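Local coordinates for alpha-catenin-like protein hmp-1 (Caenorhabditis elegans, PDB 5H5M) that links the cadherin-catenin complex to actin filaments at adherens junctions and is required for cell migration and shape change during body enclosure and elongation, at residues A[71-74]-A[75-79]; A[105-108]-A[109-113]; A[128-131]-A[132-136]; A[288-291]-A[292-296]. All coordinates share one frame; numbering follows the deposited sequence.

Contact 1. Residues A[71-74]-A[75-79]; sequences QALQ and ELLTE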
loop_
_atom_site.group_PDB
_atom_site.type_symbol
_atom_site.label_atom_id
_atom_site.label_comp_id
_atom_site.label_asym_id
_atom_site.label_seq_id
_atom_site.Cartn_x
_atom_site.Cartn_y
_atom_site.Cartn_z
ATOM N N GLN A 71 1.098 6.143 -28.226
ATOM C CA GLN A 71 1.982 6.030 -29.378
ATOM C C GLN A 71 1.948 4.627 -29.971
ATOM O O GLN A 71 1.846 4.459 -31.188
ATOM C CB GLN A 71 3.412 6.401 -28.983
ATOM C CG GLN A 71 4.425 6.293 -30.108
ATOM C CD GLN A 71 5.851 6.432 -29.614
ATOM O OE1 GLN A 71 6.089 6.742 -28.445
ATOM N NE2 GLN A 71 6.812 6.199 -30.501
ATOM N N ALA A 72 2.029 3.623 -29.103
ATOM C CA ALA A 72 2.003 2.232 -29.537
ATOM C C ALA A 72 0.694 1.893 -30.239
ATOM O O ALA A 72 0.681 1.105 -31.182
ATOM C CB ALA A 72 2.224 1.297 -28.350
ATOM N N LEU A 73 -0.404 2.488 -29.784
ATOM C CA LEU A 73 -1.701 2.229 -30.398
ATOM C C LEU A 73 -1.774 2.854 -31.785
ATOM O O LEU A 73 -2.297 2.247 -32.718
ATOM C CB LEU A 73 -2.846 2.756 -29.527
ATOM C CG LEU A 73 -4.225 2.568 -30.174
ATOM C CD1 LEU A 73 -4.518 1.086 -30.405
ATOM C CD2 LEU A 73 -5.330 3.215 -29.354
ATOM N N GLN A 74 -1.248 4.069 -31.913
ATOM C CA GLN A 74 -1.246 4.768 -33.193
ATOM C C GLN A 74 -0.466 3.999 -34.255
ATOM O O GLN A 74 -0.899 3.910 -35.403
ATOM C CB GLN A 74 -0.669 6.179 -33.038
ATOM C CG GLN A 74 -1.592 7.143 -32.305
ATOM C CD GLN A 74 -2.954 7.260 -32.968
ATOM O OE1 GLN A 74 -3.054 7.523 -34.168
ATOM N NE2 GLN A 74 -4.011 7.052 -32.190
ATOM N N GLU A 75 0.680 3.444 -33.868
ATOM C CA GLU A 75 1.509 2.675 -34.794
ATOM C C GLU A 75 0.794 1.410 -35.245
ATOM O O GLU A 75 0.829 1.063 -36.427
ATOM C CB GLU A 75 2.857 2.324 -34.158
ATOM C CG GLU A 75 3.730 3.536 -33.865
ATOM C CD GLU A 75 4.973 3.187 -33.068
ATOM O OE1 GLU A 75 5.154 1.998 -32.728
ATOM O OE2 GLU A 75 5.767 4.106 -32.778
ATOM N N LEU A 76 0.145 0.728 -34.303
ATOM C CA LEU A 76 -0.632 -0.467 -34.615
ATOM C C LEU A 76 -1.766 -0.154 -35.588
ATOM O O LEU A 76 -1.986 -0.890 -36.551
ATOM C CB LEU A 76 -1.196 -1.097 -33.338
ATOM C CG LEU A 76 -2.166 -2.274 -33.512
ATOM C CD1 LEU A 76 -1.526 -3.420 -34.284
ATOM C CD2 LEU A 76 -2.676 -2.762 -32.156
ATOM N N LEU A 77 -2.479 0.940 -35.335
ATOM C CA LEU A 77 -3.585 1.358 -36.197
ATOM C C LEU A 77 -3.084 1.708 -37.593
ATOM O O LEU A 77 -3.780 1.482 -38.585
ATOM C CB LEU A 77 -4.327 2.554 -35.593
ATOM C CG LEU A 77 -5.090 2.308 -34.289
ATOM C CD1 LEU A 77 -5.731 3.596 -33.785
ATOM C CD2 LEU A 77 -6.135 1.219 -34.475
ATOM N N THR A 78 -1.877 2.262 -37.662
ATOM C CA THR A 78 -1.253 2.580 -38.942
ATOM C C THR A 78 -0.985 1.298 -39.733
ATOM O O THR A 78 -1.162 1.264 -40.950
ATOM C CB THR A 78 0.068 3.362 -38.756
ATOM O OG1 THR A 78 -0.200 4.601 -38.091
ATOM C CG2 THR A 78 0.719 3.654 -40.096
ATOM N N GLU A 79 -0.579 0.243 -39.029
ATOM C CA GLU A 79 -0.296 -1.038 -39.667
ATOM C C GLU A 79 -1.573 -1.768 -40.082
ATOM O O GLU A 79 -1.607 -2.413 -41.132
ATOM C CB GLU A 79 0.536 -1.932 -38.745
ATOM C CG GLU A 79 1.933 -1.403 -38.429
ATOM C CD GLU A 79 2.873 -1.422 -39.625
ATOM O OE1 GLU A 79 2.471 -1.891 -40.712
ATOM O OE2 GLU A 79 4.030 -0.974 -39.473
#

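Contact 2. Residues A[105-108]-A[109-113]; sequences KDLR and RHLRR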
loop_
_atom_site.group_PDB
_atom_site.type_symbol
_atom_site.label_atom_id
_atom_site.label_comp_id
_atom_site.label_asym_id
_atom_site.label_seq_id
_atom_site.Cartn_x
_atom_site.Cartn_y
_atom_site.Cartn_z
ATOM N N LYS A 105 1.041 -3.885 -20.200
ATOM C CA LYS A 105 1.534 -4.678 -19.078
ATOM C C LYS A 105 2.301 -3.817 -18.077
ATOM O O LYS A 105 2.152 -3.976 -16.862
ATOM C CB LYS A 105 2.434 -5.816 -19.570
ATOM C CG LYS A 105 3.091 -6.588 -18.433
ATOM C CD LYS A 105 4.028 -7.681 -18.918
ATOM C CE LYS A 105 4.735 -8.326 -17.735
ATOM N NZ LYS A 105 5.628 -9.446 -18.129
ATOM N N ASP A 106 3.126 -2.907 -18.585
ATOM C CA ASP A 106 3.896 -2.027 -17.717
ATOM C C ASP A 106 2.997 -1.014 -17.018
ATOM O O ASP A 106 3.181 -0.720 -15.835
ATOM C CB ASP A 106 4.985 -1.304 -18.510
ATOM C CG ASP A 106 6.122 -2.225 -18.909
ATOM O OD1 ASP A 106 6.727 -2.001 -19.980
ATOM O OD2 ASP A 106 6.411 -3.174 -18.149
ATOM N N LEU A 107 2.024 -0.484 -17.752
ATOM C CA LEU A 107 1.103 0.493 -17.189
ATOM C C LEU A 107 0.324 -0.095 -16.020
ATOM O O LEU A 107 0.163 0.554 -14.988
ATOM C CB LEU A 107 0.135 1.008 -18.253
ATOM C CG LEU A 107 -0.911 2.005 -17.743
ATOM C CD1 LEU A 107 -0.244 3.238 -17.160
ATOM C CD2 LEU A 107 -1.872 2.394 -18.852
ATOM N N ARG A 108 -0.147 -1.328 -16.164
ATOM C CA ARG A 108 -0.951 -1.912 -15.101
ATOM C C ARG A 108 -0.093 -2.262 -13.884
ATOM O O ARG A 108 -0.568 -2.173 -12.755
ATOM C CB ARG A 108 -1.727 -3.139 -15.600
ATOM C CG ARG A 108 -0.902 -4.267 -16.174
ATOM C CD ARG A 108 -1.818 -5.378 -16.668
ATOM N NE ARG A 108 -2.612 -5.947 -15.580
ATOM C CZ ARG A 108 -3.843 -6.430 -15.723
ATOM N NH1 ARG A 108 -4.435 -6.407 -16.910
ATOM N NH2 ARG A 108 -4.484 -6.929 -14.674
ATOM N N ARG A 109 1.167 -2.627 -14.101
ATOM C CA ARG A 109 2.061 -2.890 -12.976
ATOM C C ARG A 109 2.252 -1.622 -12.155
ATOM O O ARG A 109 2.186 -1.654 -10.926
ATOM C CB ARG A 109 3.420 -3.418 -13.439
ATOM C CG ARG A 109 4.327 -3.812 -12.273
ATOM C CD ARG A 109 5.710 -4.265 -12.719
ATOM N NE ARG A 109 6.476 -3.185 -13.336
ATOM C CZ ARG A 109 6.635 -3.036 -14.647
ATOM N NH1 ARG A 109 7.347 -2.021 -15.120
ATOM N NH2 ARG A 109 6.085 -3.905 -15.486
ATOM N N HIS A 110 2.480 -0.506 -12.846
ATOM C CA HIS A 110 2.615 0.798 -12.200
ATOM C C HIS A 110 1.365 1.193 -11.412
ATOM O O HIS A 110 1.461 1.710 -10.299
ATOM C CB HIS A 110 2.925 1.873 -13.242
ATOM C CG HIS A 110 4.302 1.771 -13.822
ATOM N ND1 HIS A 110 4.580 2.072 -15.137
ATOM C CD2 HIS A 110 5.480 1.414 -13.257
ATOM C CE1 HIS A 110 5.872 1.895 -15.362
ATOM N NE2 HIS A 110 6.439 1.498 -14.238
ATOM N N LEU A 111 0.196 0.945 -11.995
ATOM C CA LEU A 111 -1.070 1.289 -11.356
ATOM C C LEU A 111 -1.309 0.433 -10.117
ATOM O O LEU A 111 -1.702 0.948 -9.066
ATOM C CB LEU A 111 -2.234 1.126 -12.338
ATOM C CG LEU A 111 -2.237 2.044 -13.564
ATOM C CD1 LEU A 111 -3.199 1.523 -14.617
ATOM C CD2 LEU A 111 -2.586 3.477 -13.173
ATOM N N ARG A 112 -1.077 -0.873 -10.248
ATOM C CA ARG A 112 -1.269 -1.798 -9.137
ATOM C C ARG A 112 -0.400 -1.390 -7.955
ATOM O O ARG A 112 -0.853 -1.386 -6.813
ATOM C CB ARG A 112 -0.947 -3.243 -9.548
ATOM C CG ARG A 112 -1.889 -3.847 -10.585
ATOM C CD ARG A 112 -3.330 -3.953 -10.094
ATOM N NE ARG A 112 -3.643 -5.286 -9.582
ATOM C CZ ARG A 112 -3.623 -5.617 -8.295
ATOM N NH1 ARG A 112 -3.310 -4.707 -7.380
ATOM N NH2 ARG A 112 -3.918 -6.856 -7.922
ATOM N N ARG A 113 0.847 -1.029 -8.242
ATOM C CA ARG A 113 1.802 -0.700 -7.193
ATOM C C ARG A 113 1.557 0.696 -6.630
ATOM O O ARG A 113 2.001 1.014 -5.525
ATOM C CB ARG A 113 3.234 -0.832 -7.715
ATOM C CG ARG A 113 3.637 -2.279 -7.958
ATOM C CD ARG A 113 5.102 -2.427 -8.331
ATOM N NE ARG A 113 5.462 -3.835 -8.502
ATOM C CZ ARG A 113 6.704 -4.277 -8.665
ATOM N NH1 ARG A 113 7.718 -3.422 -8.679
ATOM N NH2 ARG A 113 6.934 -5.575 -8.815
#

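Contact 3. Residues A[128-131]-A[132-136]; sequences TPLI and LLIEA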
loop_
_atom_site.group_PDB
_atom_site.type_symbol
_atom_site.label_atom_id
_atom_site.label_comp_id
_atom_site.label_asym_id
_atom_site.label_seq_id
_atom_site.Cartn_x
_atom_site.Cartn_y
_atom_site.Cartn_z
ATOM N N THR A 128 -2.658 1.167 16.868
ATOM C CA THR A 128 -2.193 2.236 17.755
ATOM C C THR A 128 -3.081 3.489 17.848
ATOM O O THR A 128 -3.310 3.981 18.953
ATOM C CB THR A 128 -0.765 2.687 17.362
ATOM O OG1 THR A 128 0.112 1.553 17.351
ATOM C CG2 THR A 128 -0.230 3.713 18.348
ATOM N N PRO A 129 -3.582 4.015 16.710
ATOM C CA PRO A 129 -4.376 5.246 16.840
ATOM C C PRO A 129 -5.585 5.123 17.770
ATOM O O PRO A 129 -5.859 6.059 18.520
ATOM C CB PRO A 129 -4.836 5.519 15.405
ATOM C CG PRO A 129 -3.805 4.879 14.552
ATOM C CD PRO A 129 -3.382 3.645 15.294
ATOM N N LEU A 130 -6.288 3.993 17.724
ATOM C CA LEU A 130 -7.443 3.792 18.594
ATOM C C LEU A 130 -7.011 3.501 20.029
ATOM O O LEU A 130 -7.643 3.959 20.979
ATOM C CB LEU A 130 -8.326 2.657 18.075
ATOM C CG LEU A 130 -9.592 2.412 18.900
ATOM C CD1 LEU A 130 -10.363 3.710 19.083
ATOM C CD2 LEU A 130 -10.473 1.348 18.261
ATOM N N ILE A 131 -5.932 2.737 20.179
ATOM C CA ILE A 131 -5.407 2.406 21.497
ATOM C C ILE A 131 -4.973 3.661 22.247
ATOM O O ILE A 131 -5.292 3.830 23.424
ATOM C CB ILE A 131 -4.221 1.427 21.398
ATOM C CG1 ILE A 131 -4.695 0.084 20.847
ATOM C CG2 ILE A 131 -3.564 1.235 22.757
ATOM C CD1 ILE A 131 -5.834 -0.525 21.639
ATOM N N LEU A 132 -4.256 4.545 21.561
ATOM C CA LEU A 132 -3.836 5.805 22.165
ATOM C C LEU A 132 -5.044 6.662 22.530
ATOM O O LEU A 132 -5.028 7.375 23.535
ATOM C CB LEU A 132 -2.906 6.575 21.224
ATOM C CG LEU A 132 -1.505 5.990 21.041
ATOM C CD1 LEU A 132 -0.658 6.887 20.150
ATOM C CD2 LEU A 132 -0.828 5.769 22.389
ATOM N N LEU A 133 -6.090 6.586 21.712
ATOM C CA LEU A 133 -7.321 7.321 21.982
ATOM C C LEU A 133 -7.975 6.818 23.265
ATOM O O LEU A 133 -8.287 7.604 24.161
ATOM C CB LEU A 133 -8.295 7.199 20.805
ATOM C CG LEU A 133 -9.666 7.859 20.967
ATOM C CD1 LEU A 133 -9.527 9.314 21.374
ATOM C CD2 LEU A 133 -10.483 7.741 19.683
ATOM N N ILE A 134 -8.165 5.506 23.348
ATOM C CA ILE A 134 -8.809 4.880 24.498
ATOM C C ILE A 134 -8.049 5.137 25.797
ATOM O O ILE A 134 -8.652 5.438 26.827
ATOM C CB ILE A 134 -8.954 3.357 24.291
ATOM C CG1 ILE A 134 -9.826 3.074 23.069
ATOM C CG2 ILE A 134 -9.542 2.688 25.524
ATOM C CD1 ILE A 134 -10.148 1.615 22.873
ATOM N N GLU A 135 -6.725 5.027 25.743
ATOM C CA GLU A 135 -5.898 5.203 26.932
ATOM C C GLU A 135 -5.958 6.640 27.452
ATOM O O GLU A 135 -5.958 6.867 28.660
ATOM C CB GLU A 135 -4.449 4.800 26.642
ATOM C CG GLU A 135 -4.268 3.310 26.382
ATOM C CD GLU A 135 -2.811 2.911 26.234
ATOM O OE1 GLU A 135 -1.935 3.797 26.326
ATOM O OE2 GLU A 135 -2.539 1.707 26.028
ATOM N N ALA A 136 -6.019 7.604 26.539
ATOM C CA ALA A 136 -6.174 9.002 26.926
ATOM C C ALA A 136 -7.540 9.228 27.567
ATOM O O ALA A 136 -7.666 9.974 28.541
ATOM C CB ALA A 136 -5.995 9.917 25.723
#

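Contact 4. Residues A[288-291]-A[292-296]; sequences LRVC and DVVDA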
loop_
_atom_site.group_PDB
_atom_site.type_symbol
_atom_site.label_atom_id
_atom_site.label_comp_id
_atom_site.label_asym_id
_atom_site.label_seq_id
_atom_site.Cartn_x
_atom_site.Cartn_y
_atom_site.Cartn_z
ATOM N N LEU A 288 6.103 -5.934 10.168
ATOM C CA LEU A 288 5.151 -6.849 10.781
ATOM C C LEU A 288 4.020 -7.195 9.812
ATOM O O LEU A 288 3.493 -8.311 9.830
ATOM C CB LEU A 288 4.595 -6.258 12.078
ATOM C CG LEU A 288 5.578 -6.277 13.254
ATOM C CD1 LEU A 288 4.975 -5.646 14.507
ATOM C CD2 LEU A 288 6.039 -7.701 13.537
ATOM N N ARG A 289 3.650 -6.239 8.964
ATOM C CA ARG A 289 2.665 -6.495 7.916
ATOM C C ARG A 289 3.195 -7.530 6.924
ATOM O O ARG A 289 2.461 -8.417 6.489
ATOM C CB ARG A 289 2.296 -5.198 7.195
ATOM C CG ARG A 289 1.264 -4.361 7.929
ATOM C CD ARG A 289 -0.135 -4.951 7.756
ATOM N NE ARG A 289 -0.650 -4.710 6.410
ATOM C CZ ARG A 289 -1.434 -5.549 5.740
ATOM N NH1 ARG A 289 -1.802 -6.705 6.280
ATOM N NH2 ARG A 289 -1.843 -5.235 4.520
ATOM N N VAL A 290 4.475 -7.414 6.581
ATOM C CA VAL A 290 5.141 -8.385 5.719
ATOM C C VAL A 290 5.075 -9.785 6.334
ATOM O O VAL A 290 4.798 -10.764 5.643
ATOM C CB VAL A 290 6.617 -7.995 5.465
ATOM C CG1 VAL A 290 7.418 -9.181 4.923
ATOM C CG2 VAL A 290 6.696 -6.813 4.520
ATOM N N CYS A 291 5.314 -9.874 7.639
ATOM C CA CYS A 291 5.215 -11.149 8.346
ATOM C C CYS A 291 3.805 -11.729 8.273
ATOM O O CYS A 291 3.631 -12.914 7.982
ATOM C CB CYS A 291 5.636 -10.993 9.811
ATOM S SG CYS A 291 7.393 -10.615 10.048
ATOM N N ASP A 292 2.803 -10.893 8.539
ATOM C CA ASP A 292 1.404 -11.327 8.505
ATOM C C ASP A 292 1.002 -11.875 7.141
ATOM O O ASP A 292 0.401 -12.945 7.037
ATOM C CB ASP A 292 0.470 -10.173 8.871
ATOM C CG ASP A 292 0.529 -9.815 10.339
ATOM O OD1 ASP A 292 0.982 -10.660 11.140
ATOM O OD2 ASP A 292 0.115 -8.690 10.692
ATOM N N VAL A 293 1.343 -11.127 6.098
ATOM C CA VAL A 293 0.902 -11.427 4.742
ATOM C C VAL A 293 1.590 -12.668 4.174
ATOM O O VAL A 293 0.972 -13.458 3.461
ATOM C CB VAL A 293 1.144 -10.210 3.817
ATOM C CG1 VAL A 293 0.919 -10.568 2.365
ATOM C CG2 VAL A 293 0.232 -9.058 4.220
ATOM N N VAL A 294 2.861 -12.856 4.503
ATOM C CA VAL A 294 3.597 -14.007 3.989
ATOM C C VAL A 294 3.230 -15.276 4.761
ATOM O O VAL A 294 3.083 -16.346 4.166
ATOM C CB VAL A 294 5.121 -13.781 4.043
ATOM C CG1 VAL A 294 5.849 -14.999 3.530
ATOM C CG2 VAL A 294 5.506 -12.565 3.214
ATOM N N ASP A 295 3.072 -15.150 6.076
ATOM C CA ASP A 295 2.633 -16.270 6.908
ATOM C C ASP A 295 1.270 -16.803 6.463
ATOM O O ASP A 295 1.071 -18.016 6.354
ATOM C CB ASP A 295 2.571 -15.860 8.383
ATOM C CG ASP A 295 3.866 -16.144 9.123
ATOM O OD1 ASP A 295 3.917 -15.910 10.350
ATOM O OD2 ASP A 295 4.830 -16.612 8.482
ATOM N N ALA A 296 0.336 -15.893 6.210
ATOM C CA ALA A 296 -0.994 -16.279 5.748
ATOM C C ALA A 296 -0.922 -16.970 4.388
ATOM O O ALA A 296 -1.603 -17.967 4.158
ATOM C CB ALA A 296 -1.909 -15.062 5.681
HETATM O O HOH W 1 -2.269 -7.773 8.818
#

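Contact 1. Residues A[71-74]-A[75-79]
The carbonyl oxygen of Gln-74 takes two bonds from Thr-78, whose backbone N and hydroxyl approach from opposite faces of the carbonyl plane. Thr-78 OG1 stands 2.9 Å from Gln-74 O and donates its proton there; with OG1 beside its own backbone N (chi1 -61°), the hydroxyl folds back over the preceding turn. One turn earlier, Glu-75 N bonds to Gln-71 O at 3.1 Å, and the same pair is tied again through side chains. The extended chain of Gln-71 offers NE2 to Glu-75 OE2 at 3.3 Å, a long and rather bent bond that arrives on the syn side of the carboxylate but out of its plane, the amide and carboxylate planes standing almost perpendicular (87°). On another side of the helix, Leu-77 carries CG beside its backbone N (chi1 -66°), which lays CG over Leu-73 O at 3.2 Å and brings Leu-77 CD1 to 4.0 Å from Leu-73 CG. Leu-77 also packs on Leu-34 and Tyr-25, while the amide of Gln-74 reaches across to bond Glu-35 on helix 27-49. Cutting Leu-77 back to an alanine would probably cost Leu-73 CG its contact with CD1 and open a gap facing Leu-34. Leu-76 packs on Ile-97 and Val-100 of helix 92-122. Apolar residues thus face both neighbouring helices and polar pairs run along the outer surface, the amphipathic pattern of a helix in the helical bundles of the vinculin/alpha-catenin family, here within a predicted coiled coil.

Contact 2. Residues A[105-108]-A[109-113]
Asp-106 and Arg-109 form a salt bridge three residues apart, with Arg-109 NH2 bonding Asp-106 OD2 at 2.8 Å in a nearly straight line (166°). The oxygen uses its anti lone pair and lies in the guanidinium plane, at its edge, although the carboxylate is turned 77° against that plane. A second, weak bond comes from Arg-109 NH1 to the same OD2 at 3.4 Å. The arginine gets there by leaving the backbone with CG anti to its N (chi1 -175°) and bending at chi3, so that it runs alongside the aspartate and points the same way.

Next to this pair the His-110 ring lies with one face over Asp-106 O, ND1 being 3.2 Å from that oxygen without a hydrogen bond; the backbone N-H of His-110 is what bonds to Asp-106 O. All this belongs to helix 92-122, a member of a helical bundle in the M domain, with His-110 turned onto Ile-62 and Glu-65 of helix 56-80. Arg-108 heads elsewhere, its guanidinium in a salt bridge with Asp-12 of helix 6-17.

On the buried side Leu-111 sets its CG 3.2 Å from Leu-107 O, while Leu-107 CG meets Leu-111 CD1 at 3.9 Å. Both leucines pack on Ser-45 of helix 27-49, and Leu-111 also touches Leu-7 and Ile-11. One residue on, Arg-112 CG lies 3.0 Å from Arg-108 O.

Contact 3. Residues A[128-131]-A[132-136]
Helix 128-137 is a short helix in the alpha-catenin M domain, packed among helices 142-166, 173-202 and 207-233, and its first turn joins Thr-128 to Leu-132. Leu-132 N bonds Thr-128 O at 2.8 Å, almost straight and nearly along the C=O axis. The two side chains run side by side in the same direction: Thr-128 turns its methyl toward the leucine, CG2 lying 3.7 Å from Leu-132 CD1, while its hydroxyl bonds Asp-125 just before the helix. Leu-132 also packs on Arg-148, and a serine in its place would probably leave the Thr-128 methyl without its apolar neighbour and open a gap beside Arg-148.

The buried side centres on Leu-130. Its CD1 touches both Leu-133 CD2 and Ile-134 CG1, each at 4.1 Å, so one methyl serves the residues three and four places on. Ile-134 keeps CG1 beside its backbone N (chi1 -61°), which lays that methylene over Leu-130 O at 3.1 Å. Beyond the helix, Leu-130 meets Trp-220 and Phe-221, Ile-134 meets Met-213, and Leu-133 reaches Ala-197 of helix 173-202.

At the outer side Glu-135 extends outward beside Ile-131. Its OE2 lies 3.5 Å from Ile-131 CG2, a contact of carboxylate with methyl, and its CG rests near Ile-131 O. Across these side chains the cohesion is therefore van der Waals in kind; the directional bonds between the two segments belong to the backbone.

Contact 4. Residues A[288-291]-A[292-296]
Arg-289 leaves the backbone with CG beside its own N (chi1 -81°) and then bends at both chi2 and chi3, curling its guanidinium toward Val-293; in Val-293 CG1 is anti to the backbone N (chi1 170°), which leaves CG2 beside that N and facing the preceding turn. The result is a methyl over one face of the guanidinium, Val-293 CG2 lying 3.7 Å from Arg-289 NH1. The same methyl is 3.2 Å from Arg-289 O, the oxygen that accepts the Val-293 backbone N-H. This is one side of helix 276-300, part of the helical bundle architecture of the vinculin/alpha-catenin family. The arginine is pinned at its far end by a salt bridge from NH2 to Asp-232 of helix 207-233, a helix that Val-293 touches as well.

A different face is apolar. Val-290 CG1 and Val-294 CG2 meet at 4.2 Å, one turn apart, and Val-294 CG2 sits close over Val-290 O. Both valines pack on Leu-241 of helix 237-260 and on Ile-369 of helix 345-374, so this apolar face meets two neighbouring helices. Cys-291 turns instead to Leu-317 and Lys-318 on helix 305-339, and Asp-295, bonded through its backbone N to Cys-291 O, lies against Lys-311 of that helix.

Asp-292 is exposed, and its carboxylate does not touch the arginine directly: Asp-292 OD2 and Arg-289 NH1 stand 5.2 Å apart. A water spans the distance, accepting from Arg-289 NH1 at 2.8 Å and donating to Asp-292 OD2 at 3.2 Å.

Overall arrangement
From the N terminus the four contacts follow one another in series; each lies within one continuous helix, so none closes a long loop and none nests in or crosses another. Contact 1 is on helix 56-80 and contact 2 on the next helix, 92-122, their centres about 21 Å apart; both face helix 27-49. Helix 128-137 follows, carrying contact 3 on the opposite side of the chain's centre, about 37 Å from contact 2 between centres. Contact 4, on helix 276-300, has its centre about 23 Å from that of contact 2 and about 24 Å from that of contact 3. Helix 207-233 packs against contacts 3 and 4 alike, joining these parts of the fold.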